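Local coordinates for ORF14 (Streptomyces clavuligerus, PDB 2WPX), which probably transfers acyl groups, and binds acetyl-CoA as a tandem GCN5-related N-acetyltransferase (GNAT) protein from the clavulanic acid biosynthesis pathway, at residues Y180-W185 and Y236-V241; D167-G172 and L284-L289; G186-D191 and Y220-E225; G250-S255 and G267-H272. All blocks are in the same frame, centred on the assembly; numbering follows the deposited sequence.

Interaction 1: Y180-W185 and Y236-V241; sequences YSLVTW and YHTGAV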
loop_
_atom_site.group_PDB
_atom_site.type_symbol
_atom_site.label_atom_id
_atom_site.label_comp_id
_atom_site.label_asym_id
_atom_site.label_seq_id
_atom_site.Cartn_x
_atom_site.Cartn_y
_atom_site.Cartn_z
ATOM N N TYR A 180 27.647 12.922 -8.673
ATOM C CA TYR A 180 26.718 12.251 -7.709
ATOM C C TYR A 180 27.349 11.230 -6.769
ATOM O O TYR A 180 28.380 10.693 -7.068
ATOM C CB TYR A 180 25.525 11.619 -8.432
ATOM C CG TYR A 180 24.723 12.649 -9.191
ATOM C CD1 TYR A 180 25.091 13.030 -10.491
ATOM C CD2 TYR A 180 23.623 13.276 -8.594
ATOM C CE1 TYR A 180 24.372 13.994 -11.180
ATOM C CE2 TYR A 180 22.914 14.241 -9.258
ATOM C CZ TYR A 180 23.289 14.595 -10.556
ATOM O OH TYR A 180 22.549 15.539 -11.226
ATOM N N SER A 181 26.738 10.968 -5.618
ATOM C CA SER A 181 27.116 9.742 -4.913
ATOM C C SER A 181 25.942 9.017 -4.306
ATOM O O SER A 181 24.955 9.625 -3.894
ATOM C CB SER A 181 28.197 9.998 -3.884
ATOM O OG SER A 181 27.852 11.143 -3.187
ATOM N N LEU A 182 26.063 7.700 -4.247
ATOM C CA LEU A 182 25.022 6.846 -3.700
ATOM C C LEU A 182 25.143 6.792 -2.203
ATOM O O LEU A 182 26.238 6.600 -1.703
ATOM C CB LEU A 182 25.249 5.453 -4.228
ATOM C CG LEU A 182 24.755 5.465 -5.660
ATOM C CD1 LEU A 182 24.664 4.032 -6.104
ATOM C CD2 LEU A 182 23.354 6.092 -5.716
ATOM N N VAL A 183 24.035 6.964 -1.492
ATOM C CA VAL A 183 23.980 6.627 -0.040
ATOM C C VAL A 183 22.848 5.591 0.245
ATOM O O VAL A 183 21.833 5.515 -0.499
ATOM C CB VAL A 183 23.792 7.927 0.826
ATOM C CG1 VAL A 183 22.384 8.523 0.613
ATOM C CG2 VAL A 183 24.030 7.684 2.321
ATOM N N THR A 184 22.999 4.806 1.311
ATOM C CA THR A 184 21.997 3.792 1.707
ATOM C C THR A 184 21.722 3.913 3.186
ATOM O O THR A 184 22.603 4.309 3.965
ATOM C CB THR A 184 22.476 2.323 1.457
ATOM O OG1 THR A 184 23.645 2.042 2.269
ATOM C CG2 THR A 184 22.800 2.100 -0.016
ATOM N N TRP A 185 20.511 3.561 3.589
ATOM C CA TRP A 185 20.175 3.449 5.011
ATOM C C TRP A 185 18.959 2.507 5.207
ATOM O O TRP A 185 18.178 2.293 4.264
ATOM C CB TRP A 185 19.891 4.833 5.577
ATOM C CG TRP A 185 18.688 5.495 5.052
ATOM C CD1 TRP A 185 17.410 5.295 5.453
ATOM C CD2 TRP A 185 18.628 6.515 4.045
ATOM N NE1 TRP A 185 16.556 6.134 4.800
ATOM C CE2 TRP A 185 17.275 6.894 3.922
ATOM C CE3 TRP A 185 19.584 7.151 3.247
ATOM C CZ2 TRP A 185 16.850 7.858 3.021
ATOM C CZ3 TRP A 185 19.167 8.113 2.363
ATOM C CH2 TRP A 185 17.800 8.459 2.255
ATOM N N TYR A 236 14.508 -0.601 3.273
ATOM C CA TYR A 236 15.843 -0.466 2.685
ATOM C C TYR A 236 15.853 0.760 1.767
ATOM O O TYR A 236 14.974 0.890 0.882
ATOM C CB TYR A 236 16.241 -1.726 1.900
ATOM C CG TYR A 236 16.429 -2.955 2.733
ATOM C CD1 TYR A 236 15.323 -3.763 3.111
ATOM C CD2 TYR A 236 17.696 -3.339 3.157
ATOM C CE1 TYR A 236 15.492 -4.899 3.869
ATOM C CE2 TYR A 236 17.858 -4.490 3.926
ATOM C CZ TYR A 236 16.757 -5.235 4.274
ATOM O OH TYR A 236 16.909 -6.348 5.002
ATOM N N HIS A 237 16.808 1.671 1.991
ATOM C CA HIS A 237 16.846 2.943 1.252
ATOM C C HIS A 237 18.177 3.173 0.535
ATOM O O HIS A 237 19.227 2.872 1.068
ATOM C CB HIS A 237 16.605 4.122 2.179
ATOM C CG HIS A 237 15.318 4.034 2.925
ATOM N ND1 HIS A 237 15.192 3.330 4.105
ATOM C CD2 HIS A 237 14.086 4.540 2.654
ATOM C CE1 HIS A 237 13.947 3.428 4.540
ATOM N NE2 HIS A 237 13.260 4.171 3.686
ATOM N N THR A 238 18.091 3.653 -0.697
ATOM C CA THR A 238 19.224 4.185 -1.429
ATOM C C THR A 238 18.872 5.605 -1.870
ATOM O O THR A 238 17.759 5.881 -2.301
ATOM C CB THR A 238 19.520 3.353 -2.661
ATOM O OG1 THR A 238 19.821 2.011 -2.244
ATOM C CG2 THR A 238 20.724 3.970 -3.457
ATOM N N GLY A 239 19.812 6.512 -1.693
ATOM C CA GLY A 239 19.632 7.905 -2.071
ATOM C C GLY A 239 20.762 8.396 -2.962
ATOM O O GLY A 239 21.870 7.865 -2.954
ATOM N N ALA A 240 20.465 9.386 -3.795
ATOM C CA ALA A 240 21.517 9.922 -4.624
ATOM C C ALA A 240 21.754 11.344 -4.189
ATOM O O ALA A 240 20.808 12.130 -4.114
ATOM C CB ALA A 240 21.138 9.877 -6.072
ATOM N N VAL A 241 23.009 11.668 -3.886
ATOM C CA VAL A 241 23.310 13.034 -3.482
ATOM C C VAL A 241 24.032 13.767 -4.576
ATOM O O VAL A 241 24.938 13.217 -5.169
ATOM C CB VAL A 241 24.140 13.121 -2.168
ATOM C CG1 VAL A 241 24.498 14.585 -1.889
ATOM C CG2 VAL A 241 23.344 12.544 -0.986
#
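Trp185 O is gripped twice by His237: the backbone His237 N donates to it at 2.7 Å, and the ring atom His237 ND1 reaches it over a longer, bent path (3.2 Å, 140° at the hydrogen), with the oxygen in the imidazole plane but ND1 above the carbonyl plane. The same ND1 also makes a weak hydrogen bond to Gly186 O. With the oxygen at its edge, the imidazole lies almost parallel to the indole, in an offset stack on the five-membered ring (centroids 4.1 Å apart, planes at 15°). The overlap is partial: Trp185 NE1 sits above the imidazole face, 3.1 Å from His237 CG, while His237 CB makes a CH-pi contact, 3.3 Å from the centroid of the five-membered ring of Trp185. A chi1 of 67° sets Trp185 CG between the backbone N and the carbonyl carbon; the indole lies over His237. Val183 CG1 abuts the indole edge in plane and approaches Gly239 CA to 3.9 Å; alongside, the backbone bond from Gly239 N to Val183 O is 2.6 Å long. On the other face of the sheet the side chains of Leu182 and Thr238 cross, with Leu182 CD2 4.1 Å from Thr238 CG2. Thr184 lies alongside Thr238, whose hydroxyl is close to Asn288 of helix 280-295, probably as a hydrogen-bond partner. That helix packs this face; Tyr193 and Tyr251 meet the aromatic one. The ladder is the antiparallel pairing of the first two strands of the C-terminal GNAT domain, with strand 180-185 outermost within this chain.

Interaction 2: D167-G172 and L284-L289; sequences DPLADG and LKLANL
Pro168 and Leu169 form the corner of a type I turn, Asp167 to Ala170, in the loop that carries the chain from strand 149-162 to strand 180-185, and this corner rests on Leu286 and Leu289, one turn apart on helix 280-295. The side-chain contacts are apolar, and two methyls also touch backbone carbonyl oxygens. Leu286 CD2 is wedged against both loop residues: it lies 3.4 Å from Pro168 O and 3.8 Å from Pro168 CB, and also touches Leu169 CG at 3.9 Å. Leu169 and Leu286 slide past each other in opposite directions, with Leu169 CD2 3.6 Å from the helix carbonyl Leu286 O. Leu289 CG is anti to its backbone N (chi1 -177°); its CD2 touches both loop residues. That methyl, Leu289 CD2, meets Pro168 CG at 3.6 Å, the two side chains crossing at about a right angle, and Leu169 CD1 at 3.9 Å. The corner is braced from within the loop by an Asx turn, in which Leu169 N donates to Asp167 OD2 at 2.7 Å from above the carboxylate plane. A second type I turn, Leu169 to Gly172, overlaps the first. Farther along, Pro174 also packs on Leu286 and Val173 on Ala287. The loop probably links the N-terminal and C-terminal GNAT halves, and it lies across the helix that follows the fourth strand in the GNAT fold.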
loop_
_atom_site.group_PDB
_atom_site.type_symbol
_atom_site.label_atom_id
_atom_site.label_comp_id
_atom_site.label_asym_id
_atom_site.label_seq_id
_atom_site.Cartn_x
_atom_site.Cartn_y
_atom_site.Cartn_z
ATOM N N ASP A 167 16.309 -11.540 -14.248
ATOM C CA ASP A 167 17.222 -10.949 -13.258
ATOM C C ASP A 167 17.682 -9.533 -13.622
ATOM O O ASP A 167 18.551 -9.377 -14.440
ATOM C CB ASP A 167 18.421 -11.880 -13.050
ATOM C CG ASP A 167 19.466 -11.277 -12.133
ATOM O OD1 ASP A 167 20.575 -11.843 -12.170
ATOM O OD2 ASP A 167 19.212 -10.244 -11.434
ATOM N N PRO A 168 17.094 -8.487 -13.022
ATOM C CA PRO A 168 17.532 -7.177 -13.515
ATOM C C PRO A 168 18.984 -6.867 -13.160
ATOM O O PRO A 168 19.563 -5.880 -13.634
ATOM C CB PRO A 168 16.606 -6.199 -12.804
ATOM C CG PRO A 168 16.156 -6.906 -11.600
ATOM C CD PRO A 168 16.176 -8.384 -11.886
ATOM N N LEU A 169 19.588 -7.674 -12.310
ATOM C CA LEU A 169 20.916 -7.291 -11.897
ATOM C C LEU A 169 21.936 -8.194 -12.622
ATOM O O LEU A 169 23.088 -8.233 -12.277
ATOM C CB LEU A 169 21.023 -7.329 -10.366
ATOM C CG LEU A 169 20.437 -6.164 -9.544
ATOM C CD1 LEU A 169 20.095 -6.637 -8.110
ATOM C CD2 LEU A 169 21.486 -5.083 -9.452
ATOM N N ALA A 170 21.491 -8.912 -13.654
ATOM C CA ALA A 170 22.443 -9.798 -14.364
ATOM C C ALA A 170 23.629 -9.014 -14.964
ATOM O O ALA A 170 24.686 -9.573 -15.061
ATOM C CB ALA A 170 21.753 -10.658 -15.466
ATOM N N ASP A 171 23.451 -7.743 -15.359
ATOM C CA ASP A 171 24.591 -6.901 -15.818
ATOM C C ASP A 171 25.004 -5.893 -14.755
ATOM O O ASP A 171 25.304 -4.753 -15.086
ATOM C CB ASP A 171 24.259 -6.130 -17.115
ATOM C CG ASP A 171 23.987 -7.070 -18.282
ATOM O OD1 ASP A 171 24.794 -8.027 -18.446
ATOM O OD2 ASP A 171 22.968 -6.880 -19.006
ATOM N N GLY A 172 24.963 -6.291 -13.491
ATOM C CA GLY A 172 25.419 -5.442 -12.388
ATOM C C GLY A 172 24.643 -4.154 -12.235
ATOM O O GLY A 172 23.592 -3.982 -12.810
ATOM N N LEU A 284 19.031 4.132 -8.979
ATOM C CA LEU A 284 18.461 3.983 -7.664
ATOM C C LEU A 284 17.723 2.612 -7.450
ATOM O O LEU A 284 17.979 1.924 -6.474
ATOM C CB LEU A 284 17.577 5.200 -7.343
ATOM C CG LEU A 284 18.359 6.462 -6.953
ATOM C CD1 LEU A 284 17.397 7.608 -6.712
ATOM C CD2 LEU A 284 19.262 6.274 -5.699
ATOM N N LYS A 285 16.852 2.198 -8.360
ATOM C CA LYS A 285 16.146 0.918 -8.145
ATOM C C LYS A 285 17.067 -0.272 -8.141
ATOM O O LYS A 285 16.892 -1.192 -7.323
ATOM C CB LYS A 285 15.024 0.679 -9.154
ATOM C CG LYS A 285 13.899 1.628 -9.009
ATOM C CD LYS A 285 13.007 1.436 -10.205
ATOM C CE LYS A 285 11.546 1.586 -9.824
ATOM N NZ LYS A 285 11.314 3.015 -9.889
ATOM N N LEU A 286 18.063 -0.248 -9.037
ATOM C CA LEU A 286 18.976 -1.367 -9.152
ATOM C C LEU A 286 19.925 -1.390 -7.983
ATOM O O LEU A 286 20.179 -2.466 -7.437
ATOM C CB LEU A 286 19.747 -1.336 -10.450
ATOM C CG LEU A 286 18.910 -1.823 -11.617
ATOM C CD1 LEU A 286 19.687 -1.441 -12.841
ATOM C CD2 LEU A 286 18.714 -3.335 -11.566
ATOM N N ALA A 287 20.443 -0.230 -7.575
ATOM C CA ALA A 287 21.320 -0.221 -6.395
ATOM C C ALA A 287 20.530 -0.627 -5.150
ATOM O O ALA A 287 21.028 -1.399 -4.343
ATOM C CB ALA A 287 21.997 1.206 -6.178
ATOM N N ASN A 288 19.313 -0.100 -4.977
ATOM C CA ASN A 288 18.499 -0.501 -3.807
ATOM C C ASN A 288 18.097 -1.984 -3.820
ATOM O O ASN A 288 18.027 -2.609 -2.774
ATOM C CB ASN A 288 17.240 0.347 -3.667
ATOM C CG ASN A 288 16.815 0.533 -2.194
ATOM O OD1 ASN A 288 15.612 0.521 -1.878
ATOM N ND2 ASN A 288 17.797 0.713 -1.295
ATOM N N LEU A 289 17.809 -2.534 -4.995
ATOM C CA LEU A 289 17.482 -3.945 -5.062
ATOM C C LEU A 289 18.704 -4.770 -4.644
ATOM O O LEU A 289 18.613 -5.721 -3.889
ATOM C CB LEU A 289 16.984 -4.349 -6.444
ATOM C CG LEU A 289 16.530 -5.828 -6.603
ATOM C CD1 LEU A 289 15.326 -6.079 -5.772
ATOM C CD2 LEU A 289 16.258 -6.252 -8.060
#

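Interaction 3: G186-D191 and Y220-E225; sequences GTITPD and YARQFE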
loop_
_atom_site.group_PDB
_atom_site.type_symbol
_atom_site.label_atom_id
_atom_site.label_comp_id
_atom_site.label_asym_id
_atom_site.label_seq_id
_atom_site.Cartn_x
_atom_site.Cartn_y
_atom_site.Cartn_z
ATOM N N GLY A 186 18.830 1.978 6.429
ATOM C CA GLY A 186 17.872 0.926 6.761
ATOM C C GLY A 186 16.504 1.505 7.077
ATOM O O GLY A 186 15.999 2.408 6.355
ATOM N N THR A 187 15.906 1.026 8.172
ATOM C CA THR A 187 14.520 1.285 8.453
ATOM C C THR A 187 14.321 2.693 8.930
ATOM O O THR A 187 13.280 3.280 8.691
ATOM C CB THR A 187 14.027 0.287 9.523
ATOM O OG1 THR A 187 14.293 -1.045 9.047
ATOM C CG2 THR A 187 12.571 0.428 9.750
ATOM N N ILE A 188 15.311 3.242 9.620
ATOM C CA ILE A 188 15.160 4.572 10.160
ATOM C C ILE A 188 16.017 5.494 9.309
ATOM O O ILE A 188 17.192 5.199 9.034
ATOM C CB ILE A 188 15.631 4.636 11.675
ATOM C CG1 ILE A 188 14.891 3.610 12.541
ATOM C CG2 ILE A 188 15.551 6.063 12.199
ATOM C CD1 ILE A 188 13.351 3.819 12.492
ATOM N N THR A 189 15.426 6.603 8.896
ATOM C CA THR A 189 16.133 7.603 8.073
ATOM C C THR A 189 17.061 8.532 8.884
ATOM O O THR A 189 16.656 9.188 9.802
ATOM C CB THR A 189 15.141 8.404 7.165
ATOM O OG1 THR A 189 15.849 9.374 6.361
ATOM C CG2 THR A 189 14.216 9.141 7.996
ATOM N N PRO A 190 18.350 8.549 8.567
ATOM C CA PRO A 190 19.218 9.503 9.299
ATOM C C PRO A 190 18.628 10.946 9.272
ATOM O O PRO A 190 18.107 11.369 8.267
ATOM C CB PRO A 190 20.548 9.405 8.544
ATOM C CG PRO A 190 20.498 7.966 7.971
ATOM C CD PRO A 190 19.060 7.896 7.464
ATOM N N ASP A 191 18.673 11.651 10.396
ATOM C CA ASP A 191 18.285 13.067 10.460
ATOM C C ASP A 191 18.737 13.860 9.217
ATOM O O ASP A 191 17.987 14.677 8.703
ATOM C CB ASP A 191 18.897 13.729 11.710
ATOM C CG ASP A 191 18.400 13.100 13.022
ATOM O OD1 ASP A 191 17.754 12.017 12.994
ATOM O OD2 ASP A 191 18.675 13.685 14.102
ATOM N N TYR A 220 8.826 15.165 7.249
ATOM C CA TYR A 220 9.080 13.772 7.333
ATOM C C TYR A 220 8.330 13.335 8.600
ATOM O O TYR A 220 8.428 14.009 9.636
ATOM C CB TYR A 220 10.591 13.515 7.435
ATOM C CG TYR A 220 10.941 12.051 7.270
ATOM C CD1 TYR A 220 11.166 11.510 6.008
ATOM C CD2 TYR A 220 11.000 11.204 8.376
ATOM C CE1 TYR A 220 11.418 10.169 5.849
ATOM C CE2 TYR A 220 11.305 9.864 8.241
ATOM C CZ TYR A 220 11.502 9.354 6.961
ATOM O OH TYR A 220 11.797 8.031 6.813
ATOM N N ALA A 221 7.552 12.255 8.510
ATOM C CA ALA A 221 6.723 11.823 9.609
ATOM C C ALA A 221 7.278 10.543 10.182
ATOM O O ALA A 221 7.110 9.487 9.632
ATOM C CB ALA A 221 5.328 11.613 9.144
ATOM N N ARG A 222 7.953 10.689 11.310
ATOM C CA ARG A 222 8.553 9.627 12.026
ATOM C C ARG A 222 7.558 8.547 12.414
ATOM O O ARG A 222 7.928 7.423 12.680
ATOM C CB ARG A 222 9.151 10.212 13.282
ATOM C CG ARG A 222 10.620 10.196 13.378
ATOM C CD ARG A 222 11.475 11.009 12.448
ATOM N NE ARG A 222 12.470 10.038 12.056
ATOM C CZ ARG A 222 13.673 10.237 11.528
ATOM N NH1 ARG A 222 14.203 11.428 11.323
ATOM N NH2 ARG A 222 14.364 9.153 11.224
ATOM N N GLN A 223 6.282 8.906 12.459
ATOM C CA GLN A 223 5.265 7.977 12.864
ATOM C C GLN A 223 5.054 6.892 11.804
ATOM O O GLN A 223 4.650 5.787 12.129
ATOM C CB GLN A 223 3.961 8.710 13.190
ATOM C CG GLN A 223 3.028 7.872 13.998
ATOM C CD GLN A 223 1.764 8.600 14.453
ATOM O OE1 GLN A 223 1.720 9.817 14.539
ATOM N NE2 GLN A 223 0.744 7.837 14.759
ATOM N N PHE A 224 5.332 7.222 10.548
ATOM C CA PHE A 224 5.376 6.237 9.487
ATOM C C PHE A 224 6.386 5.147 9.815
ATOM O O PHE A 224 6.070 3.967 9.763
ATOM C CB PHE A 224 5.731 6.879 8.147
ATOM C CG PHE A 224 4.588 7.515 7.466
ATOM C CD1 PHE A 224 3.470 6.764 7.114
ATOM C CD2 PHE A 224 4.618 8.876 7.126
ATOM C CE1 PHE A 224 2.365 7.382 6.467
ATOM C CE2 PHE A 224 3.561 9.471 6.462
ATOM C CZ PHE A 224 2.423 8.733 6.150
ATOM N N GLU A 225 7.602 5.565 10.152
ATOM C CA GLU A 225 8.634 4.637 10.585
ATOM C C GLU A 225 8.207 3.821 11.807
ATOM O O GLU A 225 8.424 2.635 11.827
ATOM C CB GLU A 225 9.945 5.359 10.903
ATOM C CG GLU A 225 10.531 6.094 9.745
ATOM C CD GLU A 225 11.886 6.703 10.013
ATOM O OE1 GLU A 225 12.645 6.805 9.051
ATOM O OE2 GLU A 225 12.186 7.090 11.183
#
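Thr189 and Glu225 make the tight centre of this contact. Thr189 N donates to Glu225 OE1 at 2.8 Å on the syn side of the carboxylate, and Tyr220 OH donates to the same oxygen at 2.7 Å from the opposite face of its plane. The other oxygen, Glu225 OE2, is held side-on by Arg222, whose NE (3.1 Å) and NH2 (3.0 Å) both come to it from one face. Four donors thus fix the rotation of the buried carboxylate. Arg222 NH2 also reaches back across the contact to Thr189 O at 2.7 Å, in the carbonyl plane and on a lone pair, with the oxygen at the guanidinium edge. Bends at chi2 and chi3 fold the Arg222 chain, while the Glu225 chain runs extended beyond CG (chi2 -175°). The approach of Thr189 CG2 to the Tyr220 ring is modelled too close to be trusted. The outer side is looser. The side chains of the exposed Ile188 and of Arg222 cross at about a right angle, and Ile188 CG2 lies 3.7 Å from Glu225 OE2. The exposed Asp191 only extends the charge network, its OD1 4.0 Å from Arg222 NH1 in a long salt bridge well out of the guanidinium plane. Tyr220 and Arg222 also lean on Ala194 of helix 191-199. The two hydrogen bonds of Thr189, with the Arg222-Glu225 salt bridge behind them, tie the loop after the first strand of this GNAT domain to the start of helix 222-230.

Interaction 4: G250-S255 and G267-H272; sequences GYTSVS and GMTVVH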
loop_
_atom_site.group_PDB
_atom_site.type_symbol
_atom_site.label_atom_id
_atom_site.label_comp_id
_atom_site.label_asym_id
_atom_site.label_seq_id
_atom_site.Cartn_x
_atom_site.Cartn_y
_atom_site.Cartn_z
ATOM N N GLY A 250 17.694 12.246 -5.398
ATOM C CA GLY A 250 16.802 11.126 -5.583
ATOM C C GLY A 250 16.851 10.111 -4.464
ATOM O O GLY A 250 17.848 10.017 -3.706
ATOM N N TYR A 251 15.774 9.331 -4.372
ATOM C CA TYR A 251 15.810 8.198 -3.514
ATOM C C TYR A 251 14.680 7.212 -3.741
ATOM O O TYR A 251 13.761 7.454 -4.512
ATOM C CB TYR A 251 15.873 8.671 -2.079
ATOM C CG TYR A 251 14.590 8.587 -1.374
ATOM C CD1 TYR A 251 13.486 9.245 -1.838
ATOM C CD2 TYR A 251 14.485 7.854 -0.219
ATOM C CE1 TYR A 251 12.284 9.141 -1.170
ATOM C CE2 TYR A 251 13.315 7.769 0.458
ATOM C CZ TYR A 251 12.216 8.396 -0.032
ATOM O OH TYR A 251 11.048 8.286 0.672
ATOM N N THR A 252 14.755 6.099 -3.048
ATOM C CA THR A 252 13.894 5.000 -3.307
ATOM C C THR A 252 13.903 4.076 -2.089
ATOM O O THR A 252 14.794 4.163 -1.258
ATOM C CB THR A 252 14.370 4.244 -4.577
ATOM O OG1 THR A 252 13.409 3.252 -4.925
ATOM C CG2 THR A 252 15.693 3.559 -4.345
ATOM N N SER A 253 12.916 3.198 -1.974
ATOM C CA SER A 253 12.825 2.271 -0.836
ATOM C C SER A 253 12.131 0.947 -1.176
ATOM O O SER A 253 11.234 0.906 -2.027
ATOM C CB SER A 253 12.014 2.914 0.288
ATOM O OG SER A 253 10.792 3.338 -0.265
ATOM N N VAL A 254 12.569 -0.105 -0.476
ATOM C CA VAL A 254 11.867 -1.365 -0.342
ATOM C C VAL A 254 11.434 -1.585 1.155
ATOM O O VAL A 254 12.153 -1.231 2.135
ATOM C CB VAL A 254 12.703 -2.567 -0.877
ATOM C CG1 VAL A 254 11.989 -3.883 -0.653
ATOM C CG2 VAL A 254 12.947 -2.419 -2.392
ATOM N N SER A 255 10.266 -2.197 1.307
ATOM C CA SER A 255 9.693 -2.482 2.587
ATOM C C SER A 255 9.591 -4.007 2.618
ATOM O O SER A 255 9.273 -4.640 1.615
ATOM C CB SER A 255 8.304 -1.797 2.613
ATOM O OG SER A 255 7.591 -2.122 3.760
ATOM N N GLY A 267 8.786 0.564 -2.972
ATOM C CA GLY A 267 8.000 1.794 -2.798
ATOM C C GLY A 267 8.380 2.856 -3.828
ATOM O O GLY A 267 9.065 2.579 -4.814
ATOM N N MET A 268 7.964 4.087 -3.605
ATOM C CA MET A 268 8.235 5.108 -4.600
ATOM C C MET A 268 9.728 5.427 -4.856
ATOM O O MET A 268 10.562 5.405 -3.955
ATOM C CB MET A 268 7.403 6.372 -4.342
ATOM C CG MET A 268 7.383 6.824 -2.859
ATOM S SD MET A 268 6.369 8.328 -2.615
ATOM C CE MET A 268 4.823 7.625 -1.982
ATOM N N THR A 269 10.052 5.669 -6.118
ATOM C CA THR A 269 11.329 6.231 -6.464
ATOM C C THR A 269 11.019 7.618 -6.910
ATOM O O THR A 269 10.234 7.791 -7.832
ATOM C CB THR A 269 11.951 5.445 -7.627
ATOM O OG1 THR A 269 11.983 4.047 -7.269
ATOM C CG2 THR A 269 13.380 5.925 -7.947
ATOM N N VAL A 270 11.581 8.612 -6.235
ATOM C CA VAL A 270 11.354 9.988 -6.625
ATOM C C VAL A 270 12.670 10.661 -7.020
ATOM O O VAL A 270 13.652 10.558 -6.323
ATOM C CB VAL A 270 10.709 10.750 -5.501
ATOM C CG1 VAL A 270 10.299 12.089 -5.976
ATOM C CG2 VAL A 270 9.472 10.015 -5.034
ATOM N N VAL A 271 12.689 11.355 -8.149
ATOM C CA VAL A 271 13.884 12.047 -8.584
ATOM C C VAL A 271 13.599 13.536 -8.548
ATOM O O VAL A 271 12.647 13.983 -9.141
ATOM C CB VAL A 271 14.353 11.577 -10.009
ATOM C CG1 VAL A 271 15.584 12.330 -10.453
ATOM C CG2 VAL A 271 14.635 10.063 -10.028
ATOM N N HIS A 272 14.432 14.306 -7.849
ATOM C CA HIS A 272 14.330 15.761 -7.808
ATOM C C HIS A 272 14.264 16.385 -9.214
ATOM O O HIS A 272 15.052 16.023 -10.092
ATOM C CB HIS A 272 15.535 16.314 -7.037
ATOM C CG HIS A 272 15.612 17.811 -6.983
ATOM N ND1 HIS A 272 15.913 18.494 -5.820
ATOM C CD2 HIS A 272 15.474 18.753 -7.948
ATOM C CE1 HIS A 272 15.948 19.789 -6.070
ATOM N NE2 HIS A 272 15.678 19.972 -7.354
#
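Tyr251 and Val270 form a hydrogen-bonded pair of an antiparallel hairpin whose strands run at 174°, with Tyr251 N to Val270 O at 3.1 Å and Val270 N to Tyr251 O at 3.0 Å. Beyond it the register slips by one residue: Gly267 N, not the amide of Met268, donates to Ser253 O at 2.6 Å. The extra residue is consistent with a beta bulge in strand 263-271. At the slip Met268 O is approached by Thr252 CA, a CA-H...O contact of 3.4 Å. Thr252 and Thr269 lie side by side, pointing the same way, and their OG1 atoms share a hydrogen bond of 2.9 Å. Thr252 OG1 is anti to its backbone N (chi1 -173°), which turns it to its partner; Thr269 OG1 is also bonded to Lys285 NZ. On the other side of the hairpin, Ser253 OG hangs near Gly267 CA at 4.1 Å. A bulge in the fourth strand is a known feature of GNAT domains. The threonine face is packed by helix 280-295 through Leu284 and Asn288, while Tyr251 and Ser253 touch His237 of strand 234-242, which flanks strand 247-256 on the side away from strand 263-271.

All four contacts are partly buried: the buried parts lie on the sheet, on helix 280-295 and at Glu225, the exposed ones largely at loop edges such as Asp191. Interactions 1 and 4 extend one sheet region, through neighbouring strands 234-242 and 247-256. Both rely on backbone bonds, but interaction 1 adds a ring stack near the outermost strand, and interaction 4 a hydroxyl pair beneath the helix. Helix 280-295 joins three contacts: Leu284 and Asn288 face the strands of interactions 1 and 4, whereas Leu286 and Leu289 meet the loop in interaction 2 mainly through apolar side chains. Interaction 3 touches interaction 1 on its Trp185-His237 side and joins charged side chains to a loop backbone.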